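Local coordinates for distal tail protein (Bacillus phage spp1, PDB 2X8K), which assembles as a homohexamer that forms a 40 Å wide channel at the distal tip of the phage tail and stays attached to the tail after DNA ejection, at residues Arg89-Ile95 with Tyr105-Tyr109; Glu27-Arg31 with Phe97-Pro101; Glu173-Leu179 with Thr235-Gln241. One frame throughout, in Å; residues are numbered along the deposited sequence.

How the interactions relate
Interactions 1 and 2 belong to one N-terminal unit, and their segments alternate along the chain: interaction 1 pairs the arms of the 93-97/104-114 hairpin, while interaction 2 joins that hairpin's turn to the end of strand 23-29. They touch, Tyr105 OH approaching Glu100 OE2 at 2.6 Å, a probable hydrogen bond. Interaction 3 pairs two strands of the C-terminal domain, its centre 35 Å and 39 Å from those of interactions 1 and 2. Interactions 1 and 3 are partly buried and rest mainly on backbone hydrogen bonds, interaction 1 adding a salt bridge; buried interaction 2 gathers side-chain charge around the Phe97 ring, its backbones unpaired across the segments. Other subunits reach interactions 1 and 2 but not interaction 3.

Interaction 1. Residues Arg89-Ile95 with Tyr105-Tyr109; sequences RDTDVPI and YYGRY
Four main-chain hydrogen bonds fix the antiparallel register of Val93-Ile95 against Tyr105-Gly107. Val93 and Gly107 form a hydrogen-bonded pair, with Val93 N to Gly107 O at 2.9 Å and Gly107 N to Val93 O at 3.1 Å; Ile95 and Tyr105 form the next, with Ile95 N to Tyr105 O and Tyr105 N to Ile95 O both 2.8 Å. Pro94 and Tyr106 lie between them as a non-hydrogen-bonded pair. The short axes approach to 4.6 Å with 115° between N-to-C directions, consistent with a strongly twisted or bent pair. Apolar contacts occupy both faces: Pro94 CB meets Tyr106 CE2 at 3.7 Å on one, and Ile95 CB (chi1 m) lies 4.0 Å from Tyr105 CB on the other. Arg108 (chi1 p, chi2 -119°, chi3 -128°) runs back along the 89-92 loop, extended except at Asp90 (phi/psi -104/15); Thr91 C and Asp90 C lie over one guanidinium face, and Arg108 NH1 makes a salt bridge to Asp92 OD2 at 3.1 Å. Arg108 NE pairs with Glu54 of the second subunit. In this beta hairpin of the RIFT-related domain, strand 12-14 borders the 93-97 arm, and strand 122-130 the 104-114 arm.

Interaction 2. Residues Glu27-Arg31 with Phe97-Pro101; sequences EVRGR and FSDEP
Strand 27-29 ends in a loop that delivers Arg31 to the type I turn Phe97-Glu100, itself closed by Glu100 N to Phe97 O at 3.1 Å. The backbones stay apart (Val28 CA to Phe97 CA 9.2 Å, Arg31 CA to Glu100 CA 10.4 Å), so side chains span the gap. Val28 (chi1 t) points toward the turn, its CG1 over the Phe97 ring face in a CH-pi contact, 4.2 Å from the centroid and 27° off the normal. Gly30 (phi/psi 107/-3) carries the chain round to Arg31, whose side chain (chi1 p) also points toward the turn. Arg31 CZ lies 4.8 Å from the Phe97 centroid, 22° off the normal, a cation-pi geometry. Arg31 NE hydrogen-bonds Glu100 OE2 at 2.8 Å in a salt bridge; NH2 forms another with Asp99, its weak hydrogen bonds to OD1 and OD2 both 2.6 Å. Both acids have chi1 p; Glu100 OE2 is shared with Tyr105 OH. This salt-bridge network ties the hairpin turn to strand 23-29, outermost in its RIFT-related domain sheet within this chain.

Interaction 3. Residues Glu173-Leu179 with Thr235-Gln241; sequences EYEMQLL and TYLKATQ
Strands 174-179 and 235-239 run antiparallel, their short axes 4.8 Å apart at 160°, in a register that sets Met176 opposite Ala239, Gln177 opposite Lys238 and Leu178 opposite Leu237. Gln177 and Lys238 form the hydrogen-bonded pair: Gln177 N donates to Lys238 O at 3.0 Å, and Lys238 N returns a bond to Gln177 O at 3.2 Å. Lys238 O is doubly used, because the Gln177 side chain (chi1 p) folds back and its NE2 reaches that carbonyl at 2.8 Å. Farther along, Leu179 N is satisfied by Tyr236 O at 2.9 Å. At the other end a side chain replaces a main-chain acceptor: with Thr240 at chi1 p, its OG1 accepts from Glu175 N at 3.1 Å (169°), while Thr240 N makes only a weak bond to Glu175 O at 3.1 Å. Carbonyls also receive CA-H groups, as from Leu237 CA to Gln177 O at 3.4 Å. Met176 (chi1 t), Leu178, Leu237 and Ala239 share one face, where Met176 CE lies 3.5 Å from Leu237 CB and 3.8 Å from Ala239 CB; Ile163 and Val144 of the adjoining sheet pack against Met176. The hydroxyl of Tyr174 is paired with Ser243. Strands 149-152 and 183-190 flank the pair in a four-stranded sheet of the C-terminal domain, and outward main-chain bonds join Leu178 to Val185 and Lys186, Leu237 to Thr149 and Ala239 to Thr145. Both strands are therefore hydrogen-bonded on each side, as expected of interior strands, without any salt bridge between them, and the Met176 face packs on the adjoining sheet.

Interaction 1. Residues Arg89-Ile95 with Tyr105-Tyr109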
loop_
_atom_site.group_PDB
_atom_site.type_symbol
_atom_site.label_atom_id
_atom_site.label_comp_id
_atom_site.label_asym_id
_atom_site.label_seq_id
_atom_site.Cartn_x
_atom_site.Cartn_y
_atom_site.Cartn_z
ATOM N N ARG C 89 34.558 -12.303 19.127
ATOM C CA ARG C 89 35.359 -13.504 19.374
ATOM C C ARG C 89 36.095 -13.901 18.094
ATOM O O ARG C 89 35.521 -13.810 17.002
ATOM C CB ARG C 89 34.410 -14.617 19.799
ATOM C CG ARG C 89 34.934 -15.413 20.936
ATOM C CD ARG C 89 34.275 -15.108 22.268
ATOM N NE ARG C 89 34.463 -13.731 22.711
ATOM C CZ ARG C 89 34.292 -13.325 23.964
ATOM N NH1 ARG C 89 33.973 -14.193 24.911
ATOM N NH2 ARG C 89 34.437 -12.047 24.279
ATOM N N ASP C 90 37.351 -14.318 18.222
ATOM C CA ASP C 90 38.187 -14.762 17.100
ATOM C C ASP C 90 38.321 -16.288 17.070
ATOM O O ASP C 90 39.173 -16.839 16.365
ATOM C CB ASP C 90 39.564 -14.094 17.175
ATOM C CG ASP C 90 39.583 -12.753 16.466
ATOM O OD1 ASP C 90 40.025 -12.708 15.285
ATOM O OD2 ASP C 90 39.092 -11.752 17.062
ATOM N N THR C 91 37.437 -16.959 17.822
ATOM C CA THR C 91 37.392 -18.400 18.014
ATOM C C THR C 91 35.952 -18.854 18.277
ATOM O O THR C 91 35.219 -18.167 18.988
ATOM C CB THR C 91 38.388 -18.797 19.136
ATOM O OG1 THR C 91 38.333 -20.213 19.372
ATOM C CG2 THR C 91 38.185 -17.994 20.456
ATOM N N ASP C 92 35.548 -20.015 17.707
ATOM C CA ASP C 92 34.194 -20.585 17.900
ATOM C C ASP C 92 33.982 -20.811 19.393
ATOM O O ASP C 92 34.944 -21.036 20.133
ATOM C CB ASP C 92 33.983 -21.875 17.097
ATOM C CG ASP C 92 33.246 -21.736 15.779
ATOM O OD1 ASP C 92 32.782 -22.778 15.250
ATOM O OD2 ASP C 92 33.144 -20.592 15.264
ATOM N N VAL C 93 32.740 -20.651 19.843
ATOM C CA VAL C 93 32.425 -20.619 21.261
ATOM C C VAL C 93 31.116 -21.349 21.614
ATOM O O VAL C 93 30.234 -21.442 20.766
ATOM C CB VAL C 93 32.435 -19.111 21.597
ATOM C CG1 VAL C 93 31.155 -18.618 22.233
ATOM C CG2 VAL C 93 33.665 -18.719 22.368
ATOM N N PRO C 94 30.969 -21.907 22.838
ATOM C CA PRO C 94 29.713 -22.594 23.186
ATOM C C PRO C 94 28.532 -21.615 23.356
ATOM O O PRO C 94 28.593 -20.667 24.167
ATOM C CB PRO C 94 30.068 -23.293 24.501
ATOM C CG PRO C 94 31.094 -22.475 25.103
ATOM C CD PRO C 94 31.911 -21.929 23.979
ATOM N N ILE C 95 27.465 -21.840 22.569
ATOM C CA ILE C 95 26.226 -21.050 22.580
ATOM C C ILE C 95 25.071 -21.939 23.079
ATOM O O ILE C 95 24.965 -23.091 22.642
ATOM C CB ILE C 95 25.921 -20.414 21.212
ATOM C CG1 ILE C 95 27.139 -19.615 20.680
ATOM C CG2 ILE C 95 24.664 -19.539 21.290
ATOM C CD1 ILE C 95 27.078 -19.205 19.149
ATOM N N TYR C 105 25.613 -25.211 20.866
ATOM C CA TYR C 105 25.950 -24.822 19.505
ATOM C C TYR C 105 27.368 -24.289 19.557
ATOM O O TYR C 105 27.755 -23.722 20.574
ATOM C CB TYR C 105 25.021 -23.679 19.063
ATOM C CG TYR C 105 23.575 -24.076 18.853
ATOM C CD1 TYR C 105 22.657 -24.024 19.902
ATOM C CD2 TYR C 105 23.102 -24.414 17.587
ATOM C CE1 TYR C 105 21.323 -24.382 19.713
ATOM C CE2 TYR C 105 21.768 -24.768 17.382
ATOM C CZ TYR C 105 20.884 -24.754 18.448
ATOM O OH TYR C 105 19.586 -25.132 18.237
ATOM N N TYR C 106 28.154 -24.464 18.503
ATOM C CA TYR C 106 29.480 -23.860 18.535
ATOM C C TYR C 106 29.629 -22.910 17.369
ATOM O O TYR C 106 29.645 -23.336 16.200
ATOM C CB TYR C 106 30.617 -24.877 18.611
ATOM C CG TYR C 106 30.622 -25.664 19.902
ATOM C CD1 TYR C 106 29.971 -26.890 19.995
ATOM C CD2 TYR C 106 31.291 -25.196 21.027
ATOM C CE1 TYR C 106 29.961 -27.615 21.188
ATOM C CE2 TYR C 106 31.309 -25.926 22.216
ATOM C CZ TYR C 106 30.641 -27.133 22.292
ATOM O OH TYR C 106 30.632 -27.847 23.463
ATOM N N GLY C 107 29.685 -21.630 17.705
ATOM C CA GLY C 107 29.848 -20.571 16.731
ATOM C C GLY C 107 30.278 -19.266 17.362
ATOM O O GLY C 107 30.609 -19.224 18.555
ATOM N N ARG C 108 30.303 -18.193 16.548
ATOM C CA ARG C 108 30.669 -16.881 17.043
ATOM C C ARG C 108 29.837 -15.837 16.393
ATOM O O ARG C 108 29.419 -16.014 15.256
ATOM C CB ARG C 108 32.166 -16.576 16.902
ATOM C CG ARG C 108 32.702 -16.434 15.486
ATOM C CD ARG C 108 33.727 -17.507 15.325
ATOM N NE ARG C 108 35.007 -17.029 14.833
ATOM C CZ ARG C 108 35.994 -17.846 14.517
ATOM N NH1 ARG C 108 35.837 -19.156 14.630
ATOM N NH2 ARG C 108 37.149 -17.363 14.081
ATOM N N TYR C 109 29.606 -14.735 17.118
ATOM C CA TYR C 109 28.841 -13.581 16.638
ATOM C C TYR C 109 29.440 -13.048 15.331
ATOM O O TYR C 109 30.662 -13.027 15.190
ATOM C CB TYR C 109 28.807 -12.499 17.735
ATOM C CG TYR C 109 28.405 -11.151 17.211
ATOM C CD1 TYR C 109 27.070 -10.848 16.967
ATOM C CD2 TYR C 109 29.363 -10.203 16.876
ATOM C CE1 TYR C 109 26.697 -9.620 16.415
ATOM C CE2 TYR C 109 29.008 -8.990 16.298
ATOM C CZ TYR C 109 27.674 -8.693 16.084
ATOM O OH TYR C 109 27.329 -7.465 15.595
#

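Interaction 2. Residues Glu27-Arg31 with Phe97-Pro101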
loop_
_atom_site.group_PDB
_atom_site.type_symbol
_atom_site.label_atom_id
_atom_site.label_comp_id
_atom_site.label_asym_id
_atom_site.label_seq_id
_atom_site.Cartn_x
_atom_site.Cartn_y
_atom_site.Cartn_z
ATOM N N GLU C 27 12.808 -13.268 19.623
ATOM C CA GLU C 27 12.798 -14.566 18.954
ATOM C C GLU C 27 14.152 -14.980 18.456
ATOM O O GLU C 27 14.996 -14.126 18.222
ATOM C CB GLU C 27 11.746 -14.646 17.834
ATOM C CG GLU C 27 11.921 -13.683 16.679
ATOM C CD GLU C 27 11.306 -14.144 15.368
ATOM O OE1 GLU C 27 10.158 -14.652 15.386
ATOM O OE2 GLU C 27 11.959 -13.962 14.314
ATOM N N VAL C 28 14.351 -16.300 18.294
ATOM C CA VAL C 28 15.601 -16.904 17.839
ATOM C C VAL C 28 15.308 -17.731 16.599
ATOM O O VAL C 28 14.695 -18.800 16.696
ATOM C CB VAL C 28 16.282 -17.772 18.963
ATOM C CG1 VAL C 28 17.514 -18.520 18.449
ATOM C CG2 VAL C 28 16.633 -16.937 20.187
ATOM N N ARG C 29 15.731 -17.244 15.447
ATOM C CA ARG C 29 15.622 -17.956 14.168
ATOM C C ARG C 29 16.971 -18.690 13.923
ATOM O O ARG C 29 17.970 -18.380 14.565
ATOM C CB ARG C 29 15.327 -16.974 13.025
ATOM C CG ARG C 29 13.932 -16.420 13.020
ATOM C CD ARG C 29 13.853 -15.278 12.062
ATOM N NE ARG C 29 14.388 -14.028 12.630
ATOM C CZ ARG C 29 15.427 -13.373 12.119
ATOM N NH1 ARG C 29 16.045 -13.827 11.035
ATOM N NH2 ARG C 29 15.852 -12.254 12.678
ATOM N N GLY C 30 16.978 -19.663 13.041
ATOM C CA GLY C 30 18.171 -20.441 12.752
ATOM C C GLY C 30 18.146 -21.857 13.300
ATOM O O GLY C 30 19.110 -22.608 13.108
ATOM N N ARG C 31 17.082 -22.237 14.035
ATOM C CA ARG C 31 17.050 -23.600 14.580
ATOM C C ARG C 31 15.752 -24.380 14.277
ATOM O O ARG C 31 15.124 -24.979 15.146
ATOM C CB ARG C 31 17.526 -23.662 16.041
ATOM C CG ARG C 31 16.680 -22.867 16.986
ATOM C CD ARG C 31 17.548 -22.205 18.003
ATOM N NE ARG C 31 16.946 -22.253 19.336
ATOM C CZ ARG C 31 15.823 -21.632 19.683
ATOM N NH1 ARG C 31 15.118 -20.955 18.777
ATOM N NH2 ARG C 31 15.381 -21.703 20.922
ATOM N N PHE C 97 20.709 -21.979 24.729
ATOM C CA PHE C 97 19.421 -21.326 24.950
ATOM C C PHE C 97 18.674 -22.117 26.010
ATOM O O PHE C 97 18.715 -23.361 25.986
ATOM C CB PHE C 97 18.604 -21.272 23.655
ATOM C CG PHE C 97 19.327 -20.610 22.521
ATOM C CD1 PHE C 97 19.908 -21.369 21.514
ATOM C CD2 PHE C 97 19.412 -19.223 22.447
ATOM C CE1 PHE C 97 20.589 -20.762 20.463
ATOM C CE2 PHE C 97 20.050 -18.606 21.369
ATOM C CZ PHE C 97 20.644 -19.385 20.383
ATOM N N SER C 98 18.026 -21.391 26.961
ATOM C CA SER C 98 17.284 -21.985 28.064
ATOM C C SER C 98 16.130 -22.864 27.604
ATOM O O SER C 98 15.832 -23.853 28.277
ATOM C CB SER C 98 16.809 -20.917 29.038
ATOM O OG SER C 98 15.808 -20.091 28.473
ATOM N N ASP C 99 15.496 -22.533 26.437
ATOM C CA ASP C 99 14.394 -23.345 25.903
ATOM C C ASP C 99 14.863 -24.694 25.380
ATOM O O ASP C 99 14.060 -25.612 25.229
ATOM C CB ASP C 99 13.532 -22.602 24.882
ATOM C CG ASP C 99 14.202 -22.204 23.593
ATOM O OD1 ASP C 99 15.445 -22.430 23.461
ATOM O OD2 ASP C 99 13.502 -21.604 22.720
ATOM N N GLU C 100 16.156 -24.835 25.134
ATOM C CA GLU C 100 16.654 -26.116 24.707
ATOM C C GLU C 100 17.827 -26.627 25.518
ATOM O O GLU C 100 18.990 -26.495 25.114
ATOM C CB GLU C 100 16.746 -26.281 23.186
ATOM C CG GLU C 100 17.810 -25.468 22.504
ATOM C CD GLU C 100 17.793 -25.668 21.011
ATOM O OE1 GLU C 100 17.591 -26.822 20.573
ATOM O OE2 GLU C 100 17.976 -24.670 20.280
ATOM N N PRO C 101 17.500 -27.188 26.715
ATOM C CA PRO C 101 18.537 -27.744 27.586
ATOM C C PRO C 101 19.176 -28.993 26.970
ATOM O O PRO C 101 18.601 -29.609 26.054
ATOM C CB PRO C 101 17.754 -28.080 28.849
ATOM C CG PRO C 101 16.399 -28.396 28.374
ATOM C CD PRO C 101 16.160 -27.398 27.307
#

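Interaction 3. Residues Glu173-Leu179 with Thr235-Gln241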
loop_
_atom_site.group_PDB
_atom_site.type_symbol
_atom_site.label_atom_id
_atom_site.label_comp_id
_atom_site.label_asym_id
_atom_site.label_seq_id
_atom_site.Cartn_x
_atom_site.Cartn_y
_atom_site.Cartn_z
ATOM N N GLU C 173 48.988 -56.244 21.117
ATOM C CA GLU C 173 48.241 -55.515 20.085
ATOM C C GLU C 173 46.771 -55.260 20.534
ATOM O O GLU C 173 46.065 -56.220 20.858
ATOM C CB GLU C 173 48.292 -56.294 18.745
ATOM C CG GLU C 173 48.045 -55.454 17.495
ATOM C CD GLU C 173 48.510 -56.070 16.185
ATOM O OE1 GLU C 173 49.649 -56.591 16.131
ATOM O OE2 GLU C 173 47.740 -55.997 15.199
ATOM N N TYR C 174 46.327 -53.966 20.569
ATOM C CA TYR C 174 44.945 -53.545 20.910
ATOM C C TYR C 174 44.086 -53.247 19.655
ATOM O O TYR C 174 44.386 -52.336 18.882
ATOM C CB TYR C 174 44.884 -52.374 21.929
ATOM C CG TYR C 174 43.468 -51.888 22.184
ATOM C CD1 TYR C 174 42.682 -52.455 23.183
ATOM C CD2 TYR C 174 42.893 -50.909 21.382
ATOM C CE1 TYR C 174 41.364 -52.050 23.385
ATOM C CE2 TYR C 174 41.569 -50.515 21.556
ATOM C CZ TYR C 174 40.813 -51.072 22.570
ATOM O OH TYR C 174 39.514 -50.651 22.728
ATOM N N GLU C 175 42.968 -53.966 19.534
ATOM C CA GLU C 175 42.053 -53.933 18.404
ATOM C C GLU C 175 40.590 -53.630 18.809
ATOM O O GLU C 175 40.079 -54.193 19.785
ATOM C CB GLU C 175 42.175 -55.296 17.690
ATOM C CG GLU C 175 41.149 -55.608 16.625
ATOM C CD GLU C 175 41.477 -55.051 15.262
ATOM O OE1 GLU C 175 41.832 -55.851 14.366
ATOM O OE2 GLU C 175 41.389 -53.814 15.092
ATOM N N MET C 176 39.924 -52.762 18.022
ATOM C CA MET C 176 38.523 -52.371 18.178
ATOM C C MET C 176 37.834 -52.558 16.827
ATOM O O MET C 176 37.980 -51.715 15.941
ATOM C CB MET C 176 38.415 -50.910 18.657
ATOM C CG MET C 176 36.981 -50.424 18.858
ATOM S SD MET C 176 36.326 -50.798 20.503
ATOM C CE MET C 176 35.434 -52.210 20.158
ATOM N N GLN C 177 37.098 -53.665 16.671
ATOM C CA GLN C 177 36.433 -54.004 15.406
ATOM C C GLN C 177 34.917 -53.700 15.265
ATOM O O GLN C 177 34.107 -54.192 16.055
ATOM C CB GLN C 177 36.781 -55.439 14.964
ATOM C CG GLN C 177 36.625 -56.496 16.055
ATOM C CD GLN C 177 37.951 -57.103 16.476
ATOM O OE1 GLN C 177 38.697 -57.657 15.656
ATOM N NE2 GLN C 177 38.262 -57.052 17.776
ATOM N N LEU C 178 34.546 -52.910 14.236
ATOM C CA LEU C 178 33.155 -52.570 13.896
ATOM C C LEU C 178 32.683 -53.651 12.918
ATOM O O LEU C 178 33.190 -53.739 11.794
ATOM C CB LEU C 178 33.056 -51.156 13.275
ATOM C CG LEU C 178 31.735 -50.776 12.585
ATOM C CD1 LEU C 178 31.189 -49.504 13.141
ATOM C CD2 LEU C 178 31.915 -50.640 11.079
ATOM N N LEU C 179 31.731 -54.482 13.357
ATOM C CA LEU C 179 31.264 -55.637 12.589
ATOM C C LEU C 179 29.806 -55.634 12.141
ATOM O O LEU C 179 28.982 -54.863 12.647
ATOM C CB LEU C 179 31.634 -56.963 13.308
ATOM C CG LEU C 179 31.311 -57.057 14.803
ATOM C CD1 LEU C 179 30.256 -58.108 15.060
ATOM C CD2 LEU C 179 32.558 -57.331 15.613
ATOM N N THR C 235 25.398 -50.242 16.788
ATOM C CA THR C 235 26.716 -50.351 16.193
ATOM C C THR C 235 27.387 -51.493 16.970
ATOM O O THR C 235 27.511 -51.398 18.194
ATOM C CB THR C 235 27.451 -49.016 16.273
ATOM O OG1 THR C 235 26.730 -48.010 15.529
ATOM C CG2 THR C 235 28.858 -49.107 15.751
ATOM N N TYR C 236 27.775 -52.586 16.281
ATOM C CA TYR C 236 28.340 -53.745 16.961
ATOM C C TYR C 236 29.856 -53.723 16.983
ATOM O O TYR C 236 30.498 -53.845 15.937
ATOM C CB TYR C 236 27.740 -55.063 16.441
ATOM C CG TYR C 236 26.244 -54.979 16.254
ATOM C CD1 TYR C 236 25.375 -55.216 17.311
ATOM C CD2 TYR C 236 25.698 -54.568 15.040
ATOM C CE1 TYR C 236 23.997 -55.043 17.167
ATOM C CE2 TYR C 236 24.327 -54.362 14.891
ATOM C CZ TYR C 236 23.476 -54.611 15.953
ATOM O OH TYR C 236 22.123 -54.445 15.779
ATOM N N LEU C 237 30.419 -53.531 18.196
ATOM C CA LEU C 237 31.851 -53.384 18.449
ATOM C C LEU C 237 32.410 -54.500 19.358
ATOM O O LEU C 237 31.732 -54.920 20.302
ATOM C CB LEU C 237 32.102 -52.009 19.094
ATOM C CG LEU C 237 31.513 -50.772 18.407
ATOM C CD1 LEU C 237 31.605 -49.579 19.311
ATOM C CD2 LEU C 237 32.175 -50.495 17.052
ATOM N N LYS C 238 33.635 -54.946 19.084
ATOM C CA LYS C 238 34.305 -55.959 19.905
ATOM C C LYS C 238 35.779 -55.611 20.096
ATOM O O LYS C 238 36.506 -55.340 19.136
ATOM C CB LYS C 238 34.164 -57.351 19.278
ATOM C CG LYS C 238 34.456 -58.510 20.224
ATOM C CD LYS C 238 35.017 -59.704 19.470
ATOM C CE LYS C 238 34.047 -60.194 18.421
ATOM N NZ LYS C 238 34.652 -60.169 17.060
ATOM N N ALA C 239 36.216 -55.623 21.348
ATOM C CA ALA C 239 37.573 -55.189 21.712
ATOM C C ALA C 239 38.465 -56.334 22.201
ATOM O O ALA C 239 37.975 -57.395 22.607
ATOM C CB ALA C 239 37.517 -54.076 22.753
ATOM N N THR C 240 39.776 -56.115 22.176
ATOM C CA THR C 240 40.686 -57.135 22.662
ATOM C C THR C 240 40.728 -57.158 24.204
ATOM O O THR C 240 40.902 -58.230 24.795
ATOM C CB THR C 240 42.045 -57.001 22.008
ATOM O OG1 THR C 240 42.473 -55.653 22.139
ATOM C CG2 THR C 240 42.026 -57.422 20.554
ATOM N N GLN C 241 40.561 -55.988 24.845
ATOM C CA GLN C 241 40.589 -55.834 26.302
ATOM C C GLN C 241 39.350 -55.044 26.696
ATOM O O GLN C 241 39.031 -54.106 25.966
ATOM C CB GLN C 241 41.873 -55.081 26.721
ATOM C CG GLN C 241 42.273 -55.223 28.192
ATOM C CD GLN C 241 43.134 -56.443 28.442
ATOM O OE1 GLN C 241 44.365 -56.416 28.301
ATOM N NE2 GLN C 241 42.506 -57.539 28.845
#